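Local coordinates for N-acetyltransferase domain-containing protein (Deinococcus radiodurans, PDB 3S6F) that binds coenzyme A and is probably an N-acetyltransferase of the GNAT family, at residues 63-68 and 75-80; 19-24 and 36-41; 30-35 and 137-142. One frame throughout, in Å; residues are numbered along the deposited sequence.

Interaction 1: residues 63-68 and 75-80; sequences FVNALS and SIPLLE. With COA (coenzyme A), chain B.
Phe-63 and Glu-80 pair antiparallel through two backbone hydrogen bonds, Phe-63 N to Glu-80 O at 2.9 Å and Glu-80 N back to Phe-63 O. Leu-67 and Ser-75 repeat the pattern, with Leu-67 N 2.8 Å from Ser-75 O, but the register has slipped by one residue between the two pairs. The slip falls around Pro-77, which has no N-H to offer. Here Asn-65 N still donates to Leu-78 O (3.2 Å), and the Asn-65 amide folds over so that OD1, in place of Asn-65 O, takes a weak, bent bond (130° at the hydrogen) from Leu-78 N. With chi1 of Asn-65 at 69°, CG lies between the backbone N and the carbonyl carbon, and the side chain crosses that of Pro-77 at about a right angle. Asn-65 O stays buried without a hydrogen bond, though Ile-76 CA makes a CA-H...O contact with it.

Apolar contacts fill both faces. Phe-63 CE2 meets Leu-78 CB at 3.7 Å, while Leu-78 CD1 lies at the ring edge; Leu-67 CG rests on Pro-77 CG. Across the sheet, Val-64, branched and suited to a strand, touches Ile-76 CG2 and Leu-79 CD1, with helix 90-102 covering this side.

Leu-79 O accepts from N4P of coenzyme A at 2.9 Å, beta-sheet fashion. A strand interrupted near Pro-77, with a backbone carbonyl beyond the break bonded to the pantetheine arm, is characteristic of the GNAT coenzyme A site.

Interaction 2: residues 19-24 and 36-41; sequences VTPAQL and TPETLW
Trp-41 and Leu-24 lead a partly buried, mainly apolar contact between the loop after strand 11-13 and the first turn of helix 37-46, fastened by one hydrogen bond. Trp-41 NE1 donates to Val-19 O at 2.9 Å; the acceptor lies in the indole plane, whereas the nitrogen stands 39° out of the carbonyl plane. CG is anti to the backbone N (chi1 -163°), and the indole beyond it spans from helix to loop, where a tryptophan can both pack and donate. Leu-24 CD1 lies 3.7 Å from Trp-41 CD1, and Pro-21 CD approaches that same carbon at 3.8 Å. Leu-24 also turns CD2 to Leu-40 CD2, the two side chains crossing at about a right angle.

Prolines suit both chain turns. Pro-21 opens a 3-10 segment, and its carbonyl oxygen, already bonded to Leu-24 N, sits 3.2 Å from Pro-37 CB. Pro-37 occupies the first helical turn, where no N-H is needed, just after the N-cap Thr-36, whose OG1 accepts from Thr-39 N at 3.0 Å.

Beneath the contact, Leu-24 and Val-19 reach Val-60 of strand 60-68, Val-19 also touches strand 49-54, and Leu-40 packs on Phe-63, so that loop and helix start lie together against the sheet.

Interaction 3: residues 30-35 and 137-142; sequences GWPNPP and DNQAGI
Ala-140 and Pro-35 bring two irregular segments together, their CA atoms 3.9 Å apart, where a type I beta turn from Asn-138 to Gly-141 meets the proline-rich loop 30-35. The turn closes through Gly-141 N to Asn-138 O, and the positive phi of Gly-141 (100°) suits a residue without a side chain.

Gln-139 is the side chain that reaches across. CG is anti to the backbone N (chi1 -171°) and the chain beyond is extended, with OE1 at its far end 2.8 Å from Asn-33 N, which donates to it; the nitrogen lies nearly along the C=O axis. The same oxygen lies 3.4 Å from Pro-32 CD, and the two side chains cross at about a right angle. Lower on the chain, Gln-139 CG packs against Trp-31 CE3 at 3.6 Å, with the amide and indole planes 63° apart. An alanine in place of Gln-139 would probably leave Asn-33 N without this acceptor and open a gap beside the Trp-31 ring. Ala-140 is small enough for CB to sit 3.5 Å from Asn-33 O and 3.6 Å from Pro-34 O, while Pro-35 CD lies 3.4 Å from Gln-139 O.

Gln-139 NE2 makes a weak hydrogen bond to Tyr-106 of the second subunit, and Leu-72 of that subunit packs on Trp-31 and Pro-35. The contact is plain packing beside the second subunit, joining the chain after strand 126-134 to the loop before helix 37-46.

Interaction 1 is the buried core, pairing neighbouring strands largely by backbone hydrogen bonds, whereas interactions 2 and 3 are partly buried, loop-rich and each held across by a single hydrogen bond involving a side chain. Interactions 2 and 3 share the connection between strand 11-13 and helix 37-46: one fixes its beginning to the helix, the other its later part to the C-terminal tail, and Thr-39 CG2 touches Ala-140 O at 3.5 Å. Both also reach the core, through Leu-40 on Phe-63 and Trp-31 on Leu-78. Six residues each of interactions 1 and 3 lie within reach of the second subunit; in interaction 2 Thr-39 alone does. Coenzyme A is bonded directly in interaction 1.

Interaction 1: residues 63-68 and 75-80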
loop_
_atom_site.group_PDB
_atom_site.type_symbol
_atom_site.label_atom_id
_atom_site.label_comp_id
_atom_site.label_asym_id
_atom_site.label_seq_id
_atom_site.Cartn_x
_atom_site.Cartn_y
_atom_site.Cartn_z
ATOM N N PHE A 63 -1.365 -14.860 9.365
ATOM C CA PHE A 63 -1.659 -13.434 9.520
ATOM C C PHE A 63 -1.719 -12.798 8.172
ATOM O O PHE A 63 -1.191 -13.294 7.168
ATOM C CB PHE A 63 -0.644 -12.698 10.423
ATOM C CG PHE A 63 0.671 -12.383 9.751
ATOM C CD1 PHE A 63 1.662 -13.316 9.645
ATOM C CD2 PHE A 63 0.852 -11.139 9.181
ATOM C CE1 PHE A 63 2.834 -13.017 8.987
ATOM C CE2 PHE A 63 2.043 -10.830 8.562
ATOM C CZ PHE A 63 3.010 -11.775 8.434
ATOM N N VAL A 64 -2.332 -11.616 8.145
ATOM C CA VAL A 64 -2.336 -10.712 6.990
ATOM C C VAL A 64 -2.359 -9.298 7.548
ATOM O O VAL A 64 -3.036 -9.028 8.554
ATOM C CB VAL A 64 -3.538 -10.982 6.076
ATOM C CG1 VAL A 64 -4.879 -10.816 6.800
ATOM C CG2 VAL A 64 -3.495 -10.164 4.810
ATOM N N ASN A 65 -1.651 -8.379 6.901
ATOM C CA ASN A 65 -1.709 -6.977 7.288
ATOM C C ASN A 65 -2.116 -6.109 6.114
ATOM O O ASN A 65 -2.090 -6.533 4.958
ATOM C CB ASN A 65 -0.392 -6.475 7.913
ATOM C CG ASN A 65 0.766 -6.381 6.912
ATOM O OD1 ASN A 65 0.832 -7.154 5.963
ATOM N ND2 ASN A 65 1.711 -5.479 7.202
ATOM N N ALA A 66 -2.430 -4.843 6.408
ATOM C CA ALA A 66 -2.829 -3.915 5.368
ATOM C C ALA A 66 -2.454 -2.496 5.775
ATOM O O ALA A 66 -2.569 -2.100 6.952
ATOM C CB ALA A 66 -4.317 -3.999 5.040
ATOM N N LEU A 67 -2.084 -1.729 4.762
ATOM C CA LEU A 67 -1.908 -0.274 4.837
ATOM C C LEU A 67 -3.147 0.350 4.241
ATOM O O LEU A 67 -3.729 -0.202 3.303
ATOM C CB LEU A 67 -0.684 0.145 4.015
ATOM C CG LEU A 67 0.581 -0.708 4.190
ATOM C CD1 LEU A 67 1.681 -0.182 3.254
ATOM C CD2 LEU A 67 1.058 -0.824 5.646
ATOM N N SER A 68 -3.575 1.515 4.729
ATOM C CA SER A 68 -4.781 2.137 4.210
ATOM C C SER A 68 -4.809 3.621 4.551
ATOM O O SER A 68 -4.264 4.026 5.580
ATOM C CB SER A 68 -5.999 1.470 4.873
ATOM O OG SER A 68 -7.189 1.982 4.308
ATOM N N SER A 75 -3.328 -1.296 0.625
ATOM C CA SER A 75 -2.507 -2.353 0.068
ATOM C C SER A 75 -2.176 -3.387 1.123
ATOM O O SER A 75 -2.159 -3.105 2.317
ATOM C CB SER A 75 -1.226 -1.809 -0.548
ATOM O OG SER A 75 -0.355 -1.291 0.471
ATOM N N ILE A 76 -1.891 -4.599 0.658
ATOM C CA ILE A 76 -1.702 -5.774 1.521
ATOM C C ILE A 76 -0.260 -6.254 1.410
ATOM O O ILE A 76 0.066 -6.954 0.460
ATOM C CB ILE A 76 -2.703 -6.886 1.182
ATOM C CG1 ILE A 76 -4.171 -6.319 1.412
ATOM C CG2 ILE A 76 -2.443 -8.137 2.036
ATOM C CD1 ILE A 76 -5.315 -7.180 0.938
ATOM N N PRO A 77 0.629 -5.837 2.327
ATOM C CA PRO A 77 2.027 -6.217 2.169
ATOM C C PRO A 77 2.346 -7.684 2.369
ATOM O O PRO A 77 3.201 -8.225 1.669
ATOM C CB PRO A 77 2.747 -5.338 3.225
ATOM C CG PRO A 77 1.828 -4.168 3.441
ATOM C CD PRO A 77 0.454 -4.784 3.348
ATOM N N LEU A 78 1.739 -8.285 3.387
ATOM C CA LEU A 78 2.098 -9.624 3.866
ATOM C C LEU A 78 0.879 -10.479 4.089
ATOM O O LEU A 78 -0.095 -10.037 4.705
ATOM C CB LEU A 78 2.883 -9.537 5.178
ATOM C CG LEU A 78 4.171 -8.721 5.204
ATOM C CD1 LEU A 78 4.630 -8.535 6.657
ATOM C CD2 LEU A 78 5.268 -9.349 4.325
ATOM N N LEU A 79 0.959 -11.729 3.654
ATOM C CA LEU A 79 -0.015 -12.780 3.929
ATOM C C LEU A 79 0.779 -14.061 4.117
ATOM O O LEU A 79 1.524 -14.449 3.213
ATOM C CB LEU A 79 -1.002 -12.931 2.769
ATOM C CG LEU A 79 -1.936 -14.148 2.818
ATOM C CD1 LEU A 79 -2.966 -14.014 3.938
ATOM C CD2 LEU A 79 -2.588 -14.375 1.455
ATOM N N GLU A 80 0.588 -14.754 5.232
ATOM C CA GLU A 80 1.299 -16.002 5.409
ATOM C C GLU A 80 0.550 -16.894 6.368
ATOM O O GLU A 80 0.039 -16.485 7.402
ATOM C CB GLU A 80 2.719 -15.787 5.944
ATOM C CG GLU A 80 3.582 -17.037 5.910
ATOM C CD GLU A 80 5.044 -16.770 6.266
ATOM O OE1 GLU A 80 5.362 -15.630 6.681
ATOM O OE2 GLU A 80 5.866 -17.714 6.148
HETATM N N1A COA B . 2.160 -22.177 -5.936
HETATM C C2A COA B . 1.011 -22.677 -6.511
HETATM N N3A COA B . -0.213 -22.594 -5.888
HETATM C C4A COA B . -0.267 -22.019 -4.660
HETATM C C5A COA B . 0.883 -21.534 -4.045
HETATM C C6A COA B . 2.111 -21.589 -4.703
HETATM N N6A COA B . 3.233 -21.097 -4.164
HETATM N N7A COA B . 0.512 -21.031 -2.838
HETATM C C8A COA B . -0.819 -21.209 -2.700
HETATM N N9A COA B . -1.317 -21.821 -3.815
HETATM C C1B COA B . -2.713 -22.151 -4.092
HETATM C C2B COA B . -2.931 -23.649 -4.261
HETATM O O2B COA B . -3.957 -23.774 -5.197
HETATM C C3B COA B . -3.444 -24.134 -2.914
HETATM O O3B COA B . -4.213 -25.322 -2.978
HETATM P P3B COA B . -3.531 -26.760 -2.654
HETATM O O7A COA B . -2.409 -26.928 -3.648
HETATM O O8A COA B . -3.004 -26.718 -1.243
HETATM O O9A COA B . -4.644 -27.765 -2.835
HETATM C C4B COA B . -4.251 -22.912 -2.506
HETATM O O4B COA B . -3.530 -21.793 -3.004
HETATM C C5B COA B . -4.436 -22.791 -1.004
HETATM O O5B COA B . -5.464 -21.852 -0.746
HETATM P P1A COA B . -5.934 -21.669 0.789
HETATM O O1A COA B . -7.085 -20.729 0.734
HETATM O O2A COA B . -6.121 -22.980 1.495
HETATM O O3A COA B . -4.689 -20.854 1.368
HETATM P P2A COA B . -3.509 -21.363 2.330
HETATM O O4A COA B . -2.912 -22.605 1.786
HETATM O O5A COA B . -4.033 -21.383 3.723
HETATM O O6A COA B . -2.538 -20.113 2.192
HETATM C CBP COA B . -0.816 -18.894 1.068
HETATM C CCP COA B . -2.127 -19.646 0.907
HETATM C CDP COA B . -1.019 -17.727 2.053
HETATM C CEP COA B . -0.398 -18.322 -0.306
HETATM C CAP COA B . 0.211 -19.916 1.586
HETATM O OAP COA B . 0.568 -20.835 0.569
HETATM C C9P COA B . 1.464 -19.223 2.067
HETATM O O9P COA B . 1.544 -18.758 3.307
HETATM N N8P COA B . 2.519 -19.125 1.268
HETATM C C7P COA B . 3.750 -18.464 1.687
HETATM C C6P COA B . 3.663 -16.931 1.703
HETATM C C5P COA B . 3.029 -16.426 0.439
HETATM O O5P COA B . 3.416 -16.855 -0.652
HETATM N N4P COA B . 2.068 -15.504 0.597
HETATM C C3P COA B . 1.527 -14.733 -0.495
HETATM C C2P COA B . 2.096 -13.318 -0.399
HETATM S S1P COA B . 3.874 -13.229 -0.802
#

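Interaction 2: residues 19-24 and 36-41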
loop_
_atom_site.group_PDB
_atom_site.type_symbol
_atom_site.label_atom_id
_atom_site.label_comp_id
_atom_site.label_asym_id
_atom_site.label_seq_id
_atom_site.Cartn_x
_atom_site.Cartn_y
_atom_site.Cartn_z
ATOM N N VAL A 19 -1.566 -11.089 22.534
ATOM C CA VAL A 19 -0.557 -11.632 21.619
ATOM C C VAL A 19 0.809 -11.104 22.006
ATOM O O VAL A 19 1.026 -9.883 22.050
ATOM C CB VAL A 19 -0.846 -11.195 20.179
ATOM C CG1 VAL A 19 0.230 -11.731 19.197
ATOM C CG2 VAL A 19 -2.237 -11.627 19.744
ATOM N N THR A 20 1.730 -12.018 22.287
ATOM C CA THR A 20 3.089 -11.646 22.580
ATOM C C THR A 20 3.993 -11.932 21.385
ATOM O O THR A 20 3.647 -12.728 20.525
ATOM C CB THR A 20 3.603 -12.475 23.778
ATOM O OG1 THR A 20 3.636 -13.854 23.378
ATOM C CG2 THR A 20 2.711 -12.276 25.022
ATOM N N PRO A 21 5.206 -11.363 21.380
ATOM C CA PRO A 21 6.175 -11.759 20.343
ATOM C C PRO A 21 6.471 -13.257 20.361
ATOM O O PRO A 21 6.667 -13.867 19.309
ATOM C CB PRO A 21 7.400 -10.896 20.645
ATOM C CG PRO A 21 6.806 -9.693 21.265
ATOM C CD PRO A 21 5.653 -10.171 22.116
ATOM N N ALA A 22 6.440 -13.865 21.544
ATOM C CA ALA A 22 6.635 -15.317 21.676
ATOM C C ALA A 22 5.600 -16.144 20.952
ATOM O O ALA A 22 5.822 -17.333 20.773
ATOM C CB ALA A 22 6.673 -15.758 23.142
ATOM N N GLN A 23 4.463 -15.554 20.605
ATOM C CA GLN A 23 3.383 -16.189 19.875
ATOM C C GLN A 23 3.393 -15.865 18.380
ATOM O O GLN A 23 2.562 -16.369 17.648
ATOM C CB GLN A 23 2.039 -15.816 20.473
ATOM C CG GLN A 23 1.899 -16.409 21.884
ATOM C CD GLN A 23 0.721 -15.923 22.650
ATOM O OE1 GLN A 23 0.415 -14.739 22.604
ATOM N NE2 GLN A 23 0.090 -16.809 23.426
ATOM N N LEU A 24 4.367 -15.085 17.925
ATOM C CA LEU A 24 4.515 -14.639 16.540
ATOM C C LEU A 24 5.733 -15.264 15.866
ATOM O O LEU A 24 6.136 -14.816 14.804
ATOM C CB LEU A 24 4.578 -13.100 16.484
ATOM C CG LEU A 24 3.238 -12.409 16.700
ATOM C CD1 LEU A 24 3.470 -10.918 16.946
ATOM C CD2 LEU A 24 2.307 -12.575 15.524
ATOM N N THR A 36 12.343 -10.300 13.063
ATOM C CA THR A 36 12.144 -11.095 14.266
ATOM C C THR A 36 10.666 -11.094 14.671
ATOM O O THR A 36 9.894 -10.245 14.233
ATOM C CB THR A 36 12.925 -10.515 15.429
ATOM O OG1 THR A 36 12.438 -9.199 15.668
ATOM C CG2 THR A 36 14.441 -10.511 15.154
ATOM N N PRO A 37 10.278 -11.973 15.605
ATOM C CA PRO A 37 8.887 -11.918 16.104
ATOM C C PRO A 37 8.564 -10.593 16.772
ATOM O O PRO A 37 7.447 -10.109 16.660
ATOM C CB PRO A 37 8.838 -13.100 17.046
ATOM C CG PRO A 37 9.859 -14.077 16.450
ATOM C CD PRO A 37 10.988 -13.205 16.022
ATOM N N GLU A 38 9.542 -10.012 17.454
ATOM C CA GLU A 38 9.366 -8.697 18.062
ATOM C C GLU A 38 9.096 -7.635 16.997
ATOM O O GLU A 38 8.207 -6.778 17.154
ATOM C CB GLU A 38 10.600 -8.321 18.887
ATOM C CG GLU A 38 10.824 -9.192 20.136
ATOM C CD GLU A 38 11.350 -10.650 19.894
ATOM O OE1 GLU A 38 11.930 -11.047 18.808
ATOM O OE2 GLU A 38 11.169 -11.456 20.869
ATOM N N THR A 39 9.831 -7.687 15.883
ATOM C CA THR A 39 9.594 -6.777 14.791
ATOM C C THR A 39 8.243 -7.006 14.140
ATOM O O THR A 39 7.549 -6.055 13.779
ATOM C CB THR A 39 10.752 -6.788 13.785
ATOM O OG1 THR A 39 11.923 -6.363 14.503
ATOM C CG2 THR A 39 10.483 -5.849 12.606
ATOM N N LEU A 40 7.848 -8.262 13.958
ATOM C CA LEU A 40 6.524 -8.564 13.438
ATOM C C LEU A 40 5.426 -7.941 14.304
ATOM O O LEU A 40 4.462 -7.395 13.795
ATOM C CB LEU A 40 6.345 -10.072 13.221
ATOM C CG LEU A 40 4.969 -10.507 12.678
ATOM C CD1 LEU A 40 4.560 -9.769 11.414
ATOM C CD2 LEU A 40 4.961 -12.022 12.442
ATOM N N TRP A 41 5.588 -8.030 15.621
ATOM C CA TRP A 41 4.624 -7.408 16.513
ATOM C C TRP A 41 4.515 -5.912 16.195
ATOM O O TRP A 41 3.424 -5.352 16.071
ATOM C CB TRP A 41 5.061 -7.658 17.977
ATOM C CG TRP A 41 4.007 -7.433 19.018
ATOM C CD1 TRP A 41 3.300 -8.405 19.654
ATOM C CD2 TRP A 41 3.529 -6.191 19.530
ATOM N NE1 TRP A 41 2.416 -7.863 20.518
ATOM C CE2 TRP A 41 2.529 -6.503 20.488
ATOM C CE3 TRP A 41 3.835 -4.850 19.300
ATOM C CZ2 TRP A 41 1.845 -5.547 21.175
ATOM C CZ3 TRP A 41 3.131 -3.890 20.007
ATOM C CH2 TRP A 41 2.124 -4.263 20.911
#

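Interaction 3: residues 30-35 and 137-142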
loop_
_atom_site.group_PDB
_atom_site.type_symbol
_atom_site.label_atom_id
_atom_site.label_comp_id
_atom_site.label_asym_id
_atom_site.label_seq_id
_atom_site.Cartn_x
_atom_site.Cartn_y
_atom_site.Cartn_z
ATOM N N GLY A 30 11.446 -18.994 4.239
ATOM C CA GLY A 30 12.181 -18.718 3.008
ATOM C C GLY A 30 12.851 -17.359 2.938
ATOM O O GLY A 30 13.590 -17.092 1.975
ATOM N N TRP A 31 12.658 -16.487 3.913
ATOM C CA TRP A 31 13.285 -15.176 3.878
ATOM C C TRP A 31 14.720 -15.293 4.358
ATOM O O TRP A 31 14.961 -15.822 5.428
ATOM C CB TRP A 31 12.562 -14.184 4.769
ATOM C CG TRP A 31 11.218 -13.726 4.244
ATOM C CD1 TRP A 31 10.216 -14.480 3.669
ATOM C CD2 TRP A 31 10.731 -12.390 4.300
ATOM N NE1 TRP A 31 9.153 -13.671 3.354
ATOM C CE2 TRP A 31 9.449 -12.385 3.712
ATOM C CE3 TRP A 31 11.243 -11.189 4.788
ATOM C CZ2 TRP A 31 8.696 -11.232 3.592
ATOM C CZ3 TRP A 31 10.486 -10.043 4.655
ATOM C CH2 TRP A 31 9.236 -10.073 4.055
ATOM N N PRO A 32 15.686 -14.729 3.613
ATOM C CA PRO A 32 17.058 -14.807 4.097
ATOM C C PRO A 32 17.382 -14.050 5.380
ATOM O O PRO A 32 18.201 -14.513 6.162
ATOM C CB PRO A 32 17.871 -14.239 2.945
ATOM C CG PRO A 32 17.027 -14.508 1.756
ATOM C CD PRO A 32 15.624 -14.315 2.218
ATOM N N ASN A 33 16.719 -12.914 5.619
ATOM C CA ASN A 33 17.002 -12.085 6.780
ATOM C C ASN A 33 15.695 -11.516 7.288
ATOM O O ASN A 33 15.410 -10.343 7.117
ATOM C CB ASN A 33 18.011 -10.995 6.447
ATOM C CG ASN A 33 18.406 -10.181 7.690
ATOM O OD1 ASN A 33 18.410 -10.705 8.784
ATOM N ND2 ASN A 33 18.732 -8.902 7.511
ATOM N N PRO A 34 14.880 -12.357 7.925
ATOM C CA PRO A 34 13.543 -12.035 8.293
ATOM C C PRO A 34 13.411 -11.065 9.474
ATOM O O PRO A 34 14.225 -11.094 10.378
ATOM C CB PRO A 34 13.010 -13.441 8.676
ATOM C CG PRO A 34 14.132 -14.126 9.244
ATOM C CD PRO A 34 15.197 -13.744 8.303
ATOM N N PRO A 35 12.320 -10.274 9.522
ATOM C CA PRO A 35 11.968 -9.643 10.792
ATOM C C PRO A 35 11.864 -10.674 11.893
ATOM O O PRO A 35 11.382 -11.782 11.693
ATOM C CB PRO A 35 10.570 -9.046 10.515
ATOM C CG PRO A 35 10.588 -8.804 9.031
ATOM C CD PRO A 35 11.310 -10.000 8.487
ATOM N N ASP A 137 18.884 -4.765 2.232
ATOM C CA ASP A 137 19.629 -4.487 3.469
ATOM C C ASP A 137 18.702 -4.344 4.665
ATOM O O ASP A 137 19.124 -4.601 5.795
ATOM C CB ASP A 137 20.454 -3.194 3.392
ATOM C CG ASP A 137 21.563 -3.184 2.376
ATOM O OD1 ASP A 137 21.883 -4.236 1.807
ATOM O OD2 ASP A 137 22.124 -2.074 2.203
ATOM N N ASN A 138 17.453 -3.943 4.416
ATOM C CA ASN A 138 16.476 -3.703 5.482
ATOM C C ASN A 138 15.343 -4.685 5.512
ATOM O O ASN A 138 14.260 -4.432 6.072
ATOM C CB ASN A 138 15.979 -2.282 5.366
ATOM C CG ASN A 138 17.110 -1.302 5.603
ATOM O OD1 ASN A 138 18.009 -1.555 6.436
ATOM N ND2 ASN A 138 17.128 -0.269 4.856
ATOM N N GLN A 139 15.600 -5.894 5.016
ATOM C CA GLN A 139 14.631 -6.957 5.036
ATOM C C GLN A 139 14.109 -7.331 6.432
ATOM O O GLN A 139 12.984 -7.815 6.545
ATOM C CB GLN A 139 15.191 -8.164 4.279
ATOM C CG GLN A 139 14.174 -9.287 4.039
ATOM C CD GLN A 139 14.823 -10.396 3.216
ATOM O OE1 GLN A 139 15.426 -11.290 3.746
ATOM N NE2 GLN A 139 14.759 -10.291 1.859
ATOM N N ALA A 140 14.917 -7.127 7.473
ATOM C CA ALA A 140 14.501 -7.452 8.825
ATOM C C ALA A 140 13.743 -6.321 9.511
ATOM O O ALA A 140 13.333 -6.459 10.673
ATOM C CB ALA A 140 15.713 -7.913 9.673
ATOM N N GLY A 141 13.516 -5.224 8.797
ATOM C CA GLY A 141 12.729 -4.096 9.299
ATOM C C GLY A 141 13.568 -2.962 9.794
ATOM O O GLY A 141 14.667 -3.165 10.295
ATOM N N ILE A 142 13.033 -1.763 9.736
ATOM C CA ILE A 142 13.688 -0.604 10.364
ATOM C C ILE A 142 13.578 -0.710 11.878
ATOM O O ILE A 142 12.478 -0.905 12.434
ATOM C CB ILE A 142 12.981 0.722 9.948
ATOM C CG1 ILE A 142 12.976 0.879 8.444
ATOM C CG2 ILE A 142 13.620 1.904 10.650
ATOM C CD1 ILE A 142 14.337 0.665 7.754
#